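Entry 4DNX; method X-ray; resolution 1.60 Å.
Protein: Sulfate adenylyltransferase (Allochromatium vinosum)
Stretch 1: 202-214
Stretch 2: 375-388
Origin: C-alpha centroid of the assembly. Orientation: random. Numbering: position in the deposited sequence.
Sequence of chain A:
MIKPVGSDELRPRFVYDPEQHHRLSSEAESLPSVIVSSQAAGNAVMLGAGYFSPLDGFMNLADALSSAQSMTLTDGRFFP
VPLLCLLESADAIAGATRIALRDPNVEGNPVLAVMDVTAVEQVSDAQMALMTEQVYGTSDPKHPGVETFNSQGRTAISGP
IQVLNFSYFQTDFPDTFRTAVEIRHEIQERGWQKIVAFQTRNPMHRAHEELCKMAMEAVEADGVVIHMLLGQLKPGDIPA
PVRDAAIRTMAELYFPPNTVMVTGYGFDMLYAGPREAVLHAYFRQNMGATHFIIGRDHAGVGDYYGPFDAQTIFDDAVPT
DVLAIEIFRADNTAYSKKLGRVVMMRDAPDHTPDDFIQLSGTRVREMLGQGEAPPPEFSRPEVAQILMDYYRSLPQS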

ATOM      1  N   ASN A 202      16.683  -9.894  -2.512  1.00 22.12           N
ATOM      2  CA  ASN A 202      17.185 -10.302  -1.213  1.00 21.19           C
ATOM      3  C   ASN A 202      17.755  -9.152  -0.353  1.00 19.63           C
ATOM      4  O   ASN A 202      17.792  -8.000  -0.820  1.00 17.59           O
ATOM      5  CB  ASN A 202      18.113 -11.508  -1.347  1.00 27.94           C
ATOM      6  CG  ASN A 202      17.316 -12.801  -1.474  1.00 30.56           C
ATOM      7  OD1 ASN A 202      16.391 -13.100  -0.652  1.00 29.58           O
ATOM      8  ND2 ASN A 202      17.586 -13.524  -2.536  1.00 30.60           N
ATOM      9  N   PRO A 203      18.114  -9.444   0.905  1.00 18.82           N
ATOM     10  CA  PRO A 203      18.739  -8.423   1.760  1.00 17.21           C
ATOM     11  C   PRO A 203      19.935  -7.754   1.122  1.00 17.47           C
ATOM     12  O   PRO A 203      20.668  -8.374   0.337  1.00 17.73           O
ATOM     13  CB  PRO A 203      19.163  -9.195   3.006  1.00 19.35           C
ATOM     14  CG  PRO A 203      18.170 -10.364   3.058  1.00 20.13           C
ATOM     15  CD  PRO A 203      18.051 -10.750   1.589  1.00 19.92           C
ATOM     16  N   MET A 204      20.135  -6.486   1.457  1.00 14.94           N
ATOM     17  CA  MET A 204      21.237  -5.736   0.869  1.00 14.84           C
ATOM     18  C   MET A 204      22.357  -5.642   1.908  1.00 15.52           C
ATOM     19  O   MET A 204      22.149  -5.125   3.007  1.00 16.24           O
ATOM     20  CB  MET A 204      20.740  -4.346   0.480  1.00 15.13           C
ATOM     21  CG  MET A 204      19.835  -4.383  -0.765  1.00 14.99           C
ATOM     22  SD  MET A 204      19.044  -2.780  -0.965  1.00 18.02           S
ATOM     23  CE  MET A 204      20.476  -1.731  -1.311  1.00 19.03           C
ATOM     24  N   HIS A 205      23.520  -6.209   1.576  1.00 15.59           N
ATOM     25  CA  HIS A 205      24.701  -6.042   2.397  1.00 15.84           C
ATOM     26  C   HIS A 205      25.497  -4.828   1.941  1.00 16.42           C
ATOM     27  O   HIS A 205      24.992  -4.005   1.142  1.00 15.30           O
ATOM     28  CB  HIS A 205      25.478  -7.367   2.439  1.00 17.10           C
ATOM     29  CG  HIS A 205      24.704  -8.409   3.164  1.00 18.32           C
ATOM     30  ND1 HIS A 205      24.531  -8.376   4.530  1.00 19.75           N
ATOM     31  CD2 HIS A 205      23.931  -9.422   2.706  1.00 18.95           C
ATOM     32  CE1 HIS A 205      23.736  -9.368   4.894  1.00 20.50           C
ATOM     33  NE2 HIS A 205      23.373 -10.028   3.805  1.00 19.62           N
ATOM     34  N   ARG A 206      26.676  -4.644   2.515  1.00 16.96           N
ATOM     35  CA  ARG A 206      27.384  -3.383   2.319  1.00 19.18           C
ATOM     36  C   ARG A 206      27.715  -3.073   0.879  1.00 19.05           C
ATOM     37  O   ARG A 206      27.767  -1.889   0.497  1.00 18.10           O
ATOM     38  CB  ARG A 206      28.613  -3.283   3.231  1.00 21.84           C
ATOM     39  CG  ARG A 206      28.343  -2.256   4.281  1.00 26.01           C
ATOM     40  CD  ARG A 206      29.566  -1.972   5.128  1.00 27.98           C
ATOM     41  NE  ARG A 206      30.415  -0.998   4.450  1.00 32.28           N
ATOM     42  CZ  ARG A 206      31.557  -0.532   4.950  1.00 36.89           C
ATOM     43  NH1 ARG A 206      31.992  -0.962   6.126  1.00 35.68           N
ATOM     44  NH2 ARG A 206      32.275   0.348   4.265  1.00 37.17           N
ATOM     45  N   ALA A 207      27.938  -4.111   0.070  1.00 19.74           N
ATOM     46  CA  ALA A 207      28.297  -3.893  -1.344  1.00 20.58           C
ATOM     47  C   ALA A 207      27.153  -3.224  -2.102  1.00 19.41           C
ATOM     48  O   ALA A 207      27.378  -2.291  -2.887  1.00 19.55           O
ATOM     49  CB  ALA A 207      28.676  -5.218  -2.003  1.00 22.02           C
ATOM     50  N   HIS A 208      25.939  -3.715  -1.870  1.00 17.94           N
ATOM     51  CA  HIS A 208      24.762  -3.194  -2.591  1.00 18.05           C
ATOM     52  C   HIS A 208      24.349  -1.875  -2.022  1.00 17.77           C
ATOM     53  O   HIS A 208      23.931  -0.986  -2.768  1.00 15.25           O
ATOM     54  CB  HIS A 208      23.613  -4.206  -2.566  1.00 20.71           C
ATOM     55  CG  HIS A 208      23.816  -5.323  -3.545  1.00 27.53           C
ATOM     56  ND1 HIS A 208      23.190  -6.543  -3.433  1.00 36.42           N
ATOM     57  CD2 HIS A 208      24.599  -5.400  -4.650  1.00 32.92           C
ATOM     58  CE1 HIS A 208      23.587  -7.333  -4.419  1.00 38.06           C
ATOM     59  NE2 HIS A 208      24.441  -6.662  -5.174  1.00 36.06           N
ATOM     60  N   GLU A 209      24.530  -1.721  -0.706  1.00 18.26           N
ATOM     61  CA  GLU A 209      24.225  -0.458  -0.027  1.00 16.60           C
ATOM     62  C   GLU A 209      25.113   0.651  -0.602  1.00 17.69           C
ATOM     63  O   GLU A 209      24.635   1.755  -0.961  1.00 16.64           O
ATOM     64  CB  GLU A 209      24.505  -0.625   1.471  1.00 17.27           C
ATOM     65  CG  GLU A 209      24.473   0.662   2.261  1.00 17.65           C
ATOM     66  CD  GLU A 209      25.047   0.531   3.674  1.00 20.73           C
ATOM     67  OE1 GLU A 209      25.042  -0.587   4.302  1.00 19.95           O
ATOM     68  OE2 GLU A 209      25.525   1.573   4.163  1.00 21.57           O
ATOM     69  N   GLU A 210      26.404   0.348  -0.690  1.00 17.08           N
ATOM     70  CA  GLU A 210      27.370   1.318  -1.188  1.00 19.56           C
ATOM     71  C   GLU A 210      27.203   1.579  -2.686  1.00 17.94           C
ATOM     72  O   GLU A 210      27.474   2.673  -3.150  1.00 18.23           O
ATOM     73  CB  GLU A 210      28.801   0.867  -0.842  1.00 22.23           C
ATOM     74  CG  GLU A 210      29.070   0.787   0.691  1.00 29.28           C
ATOM     75  CD  GLU A 210      28.944   2.126   1.411  1.00 35.62           C
ATOM     76  OE1 GLU A 210      28.680   2.087   2.639  1.00 44.71           O
ATOM     77  OE2 GLU A 210      29.120   3.201   0.769  1.00 35.41           O
ATOM     78  N   LEU A 211      26.735   0.584  -3.451  1.00 17.20           N
ATOM     79  CA  LEU A 211      26.469   0.798  -4.857  1.00 18.23           C
ATOM     80  C   LEU A 211      25.369   1.828  -5.038  1.00 16.39           C
ATOM     81  O   LEU A 211      25.510   2.718  -5.879  1.00 17.63           O
ATOM     82  CB  LEU A 211      26.013  -0.491  -5.517  1.00 21.03           C
ATOM     83  CG  LEU A 211      25.835  -0.420  -7.022  1.00 23.28           C
ATOM     84  CD1 LEU A 211      27.171  -0.045  -7.677  1.00 28.34           C
ATOM     85  CD2 LEU A 211      25.372  -1.788  -7.464  1.00 26.52           C
ATOM     86  N   CYS A 212      24.310   1.720  -4.227  1.00 14.99           N
ATOM     87  CA  CYS A 212      23.220   2.732  -4.254  1.00 14.24           C
ATOM     88  C   CYS A 212      23.774   4.112  -3.917  1.00 15.47           C
ATOM     89  O   CYS A 212      23.454   5.093  -4.608  1.00 15.05           O
ATOM     90  CB  CYS A 212      22.099   2.363  -3.286  1.00 14.72           C
ATOM     91  SG  CYS A 212      21.114   0.982  -3.890  1.00 16.64           S
ATOM     92  N   LYS A 213      24.633   4.185  -2.899  1.00 14.88           N
ATOM     93  CA  LYS A 213      25.223   5.483  -2.479  1.00 15.45           C
ATOM     94  C   LYS A 213      26.143   6.080  -3.530  1.00 16.22           C
ATOM     95  O   LYS A 213      26.088   7.312  -3.767  1.00 16.15           O
ATOM     96  CB  LYS A 213      25.942   5.318  -1.124  1.00 15.92           C
ATOM     97  CG  LYS A 213      24.934   5.092  -0.008  1.00 16.42           C
ATOM     98  CD  LYS A 213      25.630   4.809   1.333  1.00 18.41           C
ATOM     99  CE  LYS A 213      24.662   4.788   2.475  1.00 18.22           C
ATOM    100  NZ  LYS A 213      25.482   4.373   3.695  1.00 21.55           N
ATOM    101  N   MET A 214      26.976   5.232  -4.158  1.00 16.30           N
ATOM    102  CA  MET A 214      27.825   5.667  -5.314  1.00 18.22           C
ATOM    103  C   MET A 214      26.995   6.242  -6.449  1.00 17.33           C
ATOM    104  O   MET A 214      27.338   7.296  -7.011  1.00 18.52           O
ATOM    105  CB  MET A 214      28.645   4.482  -5.871  1.00 20.48           C
ATOM    106  CG  MET A 214      29.814   4.141  -5.016  1.00 24.90           C
ATOM    107  SD  MET A 214      30.642   2.702  -5.798  1.00 32.23           S
ATOM    108  CE  MET A 214      30.426   1.467  -4.527  1.00 30.19           C
ATOM    109  N   PRO A 375      32.718  -9.649   8.421  1.00 27.83           N
ATOM    110  CA  PRO A 375      33.458  -8.466   8.812  1.00 28.87           C
ATOM    111  C   PRO A 375      32.635  -7.216   8.534  1.00 27.57           C
ATOM    112  O   PRO A 375      31.764  -7.237   7.634  1.00 27.96           O
ATOM    113  CB  PRO A 375      34.714  -8.528   7.932  1.00 29.24           C
ATOM    114  CG  PRO A 375      34.860  -9.949   7.563  1.00 29.95           C
ATOM    115  CD  PRO A 375      33.479 -10.479   7.465  1.00 29.32           C
ATOM    116  N   PRO A 376      32.821  -6.151   9.320  1.00 28.69           N
ATOM    117  CA  PRO A 376      31.993  -4.944   9.121  1.00 28.55           C
ATOM    118  C   PRO A 376      32.234  -4.246   7.779  1.00 28.40           C
ATOM    119  O   PRO A 376      31.431  -3.401   7.379  1.00 29.73           O
ATOM    120  CB  PRO A 376      32.360  -4.036  10.303  1.00 28.94           C
ATOM    121  CG  PRO A 376      33.705  -4.531  10.759  1.00 29.62           C
ATOM    122  CD  PRO A 376      33.731  -6.013  10.478  1.00 30.17           C
ATOM    123  N   GLU A 377      33.303  -4.630   7.076  1.00 31.24           N
ATOM    124  CA  GLU A 377      33.543  -4.171   5.692  1.00 30.45           C
ATOM    125  C   GLU A 377      32.498  -4.703   4.699  1.00 27.69           C
ATOM    126  O   GLU A 377      32.326  -4.138   3.606  1.00 26.46           O
ATOM    127  CB  GLU A 377      34.928  -4.604   5.210  1.00 34.92           C
ATOM    128  CG  GLU A 377      36.083  -4.021   6.025  1.00 40.61           C
ATOM    129  CD  GLU A 377      36.054  -4.468   7.491  1.00 45.54           C
ATOM    130  OE1 GLU A 377      35.900  -3.595   8.384  1.00 49.95           O
ATOM    131  OE2 GLU A 377      36.146  -5.691   7.735  1.00 44.34           O
ATOM    132  N   PHE A 378      31.804  -5.790   5.068  1.00 23.99           N
ATOM    133  CA  PHE A 378      30.875  -6.446   4.143  1.00 22.41           C
ATOM    134  C   PHE A 378      29.432  -6.555   4.632  1.00 20.64           C
ATOM    135  O   PHE A 378      28.510  -6.718   3.808  1.00 20.02           O
ATOM    136  CB  PHE A 378      31.402  -7.827   3.773  1.00 23.28           C
ATOM    137  CG  PHE A 378      32.780  -7.779   3.149  1.00 25.19           C
ATOM    138  CD1 PHE A 378      32.940  -7.374   1.814  1.00 25.14           C
ATOM    139  CD2 PHE A 378      33.888  -8.080   3.899  1.00 26.93           C
ATOM    140  CE1 PHE A 378      34.216  -7.325   1.240  1.00 26.32           C
ATOM    141  CE2 PHE A 378      35.172  -8.031   3.336  1.00 28.96           C
ATOM    142  CZ  PHE A 378      35.323  -7.649   2.004  1.00 27.52           C
ATOM    143  N   SER A 379      29.235  -6.477   5.950  1.00 19.98           N
ATOM    144  CA  SER A 379      27.867  -6.563   6.511  1.00 19.43           C
ATOM    145  C   SER A 379      27.713  -5.645   7.728  1.00 18.71           C
ATOM    146  O   SER A 379      28.613  -5.556   8.586  1.00 20.08           O
ATOM    147  CB  SER A 379      27.537  -8.024   6.878  1.00 22.10           C
ATOM    148  OG  SER A 379      26.153  -8.162   7.177  1.00 24.46           O
ATOM    149  N   ARG A 380      26.579  -4.946   7.809  1.00 17.81           N
ATOM    150  CA  ARG A 380      26.312  -4.120   9.008  1.00 18.42           C
ATOM    151  C   ARG A 380      25.916  -5.028  10.161  1.00 19.06           C
ATOM    152  O   ARG A 380      25.111  -5.965   9.944  1.00 17.88           O
ATOM    153  CB  ARG A 380      25.171  -3.149   8.708  1.00 18.18           C
ATOM    154  CG  ARG A 380      25.424  -2.262   7.479  1.00 18.55           C
ATOM    155  CD  ARG A 380      26.729  -1.440   7.657  1.00 21.13           C
ATOM    156  NE  ARG A 380      26.815  -0.370   6.655  1.00 20.80           N
ATOM    157  CZ  ARG A 380      27.711   0.619   6.719  1.00 24.61           C
ATOM    158  NH1 ARG A 380      28.594   0.650   7.716  1.00 23.76           N
ATOM    159  NH2 ARG A 380      27.749   1.571   5.786  1.00 26.68           N
ATOM    160  N   PRO A 381      26.415  -4.766  11.370  1.00 19.84           N
ATOM    161  CA  PRO A 381      26.082  -5.672  12.497  1.00 20.78           C
ATOM    162  C   PRO A 381      24.570  -5.881  12.705  1.00 20.17           C
ATOM    163  O   PRO A 381      24.152  -6.996  13.034  1.00 20.87           O
ATOM    164  CB  PRO A 381      26.706  -4.982  13.723  1.00 22.90           C
ATOM    165  CG  PRO A 381      27.771  -4.102  13.149  1.00 23.51           C
ATOM    166  CD  PRO A 381      27.310  -3.665  11.823  1.00 20.69           C
ATOM    167  N   GLU A 382      23.759  -4.830  12.535  1.00 18.86           N
ATOM    168  CA  GLU A 382      22.323  -4.962  12.847  1.00 18.88           C
ATOM    169  C   GLU A 382      21.596  -5.770  11.777  1.00 17.94           C
ATOM    170  O   GLU A 382      20.615  -6.470  12.081  1.00 18.05           O
ATOM    171  CB  GLU A 382      21.657  -3.580  12.932  1.00 19.52           C
ATOM    172  CG  GLU A 382      22.293  -2.724  14.008  1.00 21.41           C
ATOM    173  CD  GLU A 382      23.481  -1.876  13.528  1.00 23.00           C
ATOM    174  OE1 GLU A 382      23.858  -0.995  14.330  1.00 25.17           O
ATOM    175  OE2 GLU A 382      24.053  -2.102  12.421  1.00 21.05           O
ATOM    176  N   VAL A 383      22.096  -5.670  10.552  1.00 16.69           N
ATOM    177  CA  VAL A 383      21.554  -6.475   9.429  1.00 16.55           C
ATOM    178  C   VAL A 383      21.997  -7.957   9.647  1.00 17.59           C
ATOM    179  O   VAL A 383      21.183  -8.910   9.554  1.00 17.73           O
ATOM    180  CB  VAL A 383      22.020  -5.911   8.067  1.00 15.94           C
ATOM    181  CG1 VAL A 383      21.550  -6.808   6.905  1.00 16.68           C
ATOM    182  CG2 VAL A 383      21.486  -4.414   7.841  1.00 16.05           C
ATOM    183  N   ALA A 384      23.272  -8.151   9.932  1.00 18.29           N
ATOM    184  CA  ALA A 384      23.770  -9.494  10.228  1.00 19.75           C
ATOM    185  C   ALA A 384      22.953 -10.143  11.346  1.00 21.73           C
ATOM    186  O   ALA A 384      22.636 -11.361  11.287  1.00 21.34           O
ATOM    187  CB  ALA A 384      25.253  -9.434  10.616  1.00 21.49           C
ATOM    188  N   GLN A 385      22.652  -9.378  12.407  1.00 21.12           N
ATOM    189  CA  GLN A 385      21.940  -9.974  13.544  1.00 22.99           C
ATOM    190  C   GLN A 385      20.543 -10.489  13.136  1.00 21.52           C
ATOM    191  O   GLN A 385      20.133 -11.594  13.558  1.00 22.40           O
ATOM    192  CB  GLN A 385      21.805  -9.024  14.728  1.00 25.03           C
ATOM    193  CG  GLN A 385      21.440  -9.732  15.998  1.00 27.46           C
ATOM    194  CD  GLN A 385      22.547 -10.714  16.416  1.00 31.06           C
ATOM    195  OE1 GLN A 385      23.724 -10.336  16.514  1.00 32.87           O
ATOM    196  NE2 GLN A 385      22.183 -11.980  16.594  1.00 33.87           N
ATOM    197  N   ILE A 386      19.845  -9.698  12.340  1.00 20.70           N
ATOM    198  CA  ILE A 386      18.492 -10.057  11.862  1.00 20.55           C
ATOM    199  C   ILE A 386      18.542 -11.405  11.111  1.00 21.03           C
ATOM    200  O   ILE A 386      17.754 -12.330  11.397  1.00 21.70           O
ATOM    201  CB  ILE A 386      17.893  -8.956  11.012  1.00 20.02           C
ATOM    202  CG1 ILE A 386      17.421  -7.815  11.922  1.00 20.20           C
ATOM    203  CG2 ILE A 386      16.716  -9.478  10.088  1.00 21.13           C
ATOM    204  CD1 ILE A 386      17.069  -6.564  11.144  1.00 20.18           C
ATOM    205  N   LEU A 387      19.509 -11.516  10.205  1.00 20.08           N
ATOM    206  CA  LEU A 387      19.695 -12.762   9.436  1.00 20.70           C
ATOM    207  C   LEU A 387      20.168 -13.938  10.320  1.00 21.41           C
ATOM    208  O   LEU A 387      19.672 -15.071  10.185  1.00 21.75           O
ATOM    209  CB  LEU A 387      20.626 -12.519   8.244  1.00 20.94           C
ATOM    210  CG  LEU A 387      19.930 -11.580   7.225  1.00 23.09           C
ATOM    211  CD1 LEU A 387      20.897 -11.060   6.202  1.00 23.31           C
ATOM    212  CD2 LEU A 387      18.748 -12.328   6.552  1.00 25.36           C
ATOM    213  N   MET A 388      21.101 -13.697  11.242  1.00 21.91           N
ATOM    214  CA  MET A 388      21.592 -14.791  12.100  1.00 23.71           C
ATOM    215  C   MET A 388      20.485 -15.321  12.984  1.00 24.83           C
ATOM    216  O   MET A 388      20.411 -16.530  13.239  1.00 24.86           O
ATOM    217  CB  MET A 388      22.777 -14.350  12.954  1.00 25.07           C
ATOM    218  CG  MET A 388      24.008 -14.273  12.102  1.00 26.00           C
ATOM    219  SD  MET A 388      25.496 -13.933  12.999  1.00 30.39           S
ATOM    220  CE  MET A 388      25.153 -12.221  13.426  1.00 27.91           C
TER
HETATM  221  O   HOH W   1      24.707  -5.359   5.732  1.00 18.88           O
HETATM  222  O   HOH W   2      29.061  -6.724   1.118  1.00 18.68           O

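This is a predominantly polar contact between the starts of two helices and the loops that lead into them, built on an arginine–glutamate salt bridge and hydrogen bonds to backbone oxygens, with a small apolar patch at one end. Arg380, at the N-cap of the second helix, meets Glu209 side-on: NE donates to OE1 of Glu209 at 3.0 Å and NH2 to OE2 at 2.8 Å, the paired geometry that a planar guanidinium and a carboxylate allow. Lys213 NZ also reaches Glu209 OE2, at 2.8 Å, and Glu210 OE1 lies 3.3 Å from Arg380 NH2 in a second salt bridge. This acidic pair helps to offset the crowding of positive charge, for the guanidinium of Arg206 stacks on that of Arg380, with centres 4.4 Å apart and planes at 15°. Stacking leaves the edges free for hydrogen bonds, and Arg206 NH1 donates to Pro376 O at 2.8 Å.

The backbone joins in where Arg206 N, in the first turn of its helix and so lacking an intrahelical acceptor, donates to Phe378 O at 3.1 Å. Water 2 links that same oxygen to Ala207 N. His205 suits the border between polar and apolar surroundings: its ND1 hydrogen-bonds Ser379 OG at 3.1 Å, while its CE1 packs 3.6 Å from Leu387 CD1. Pro203 CG extends the apolar patch, 4.0 Å from Leu387 CD2.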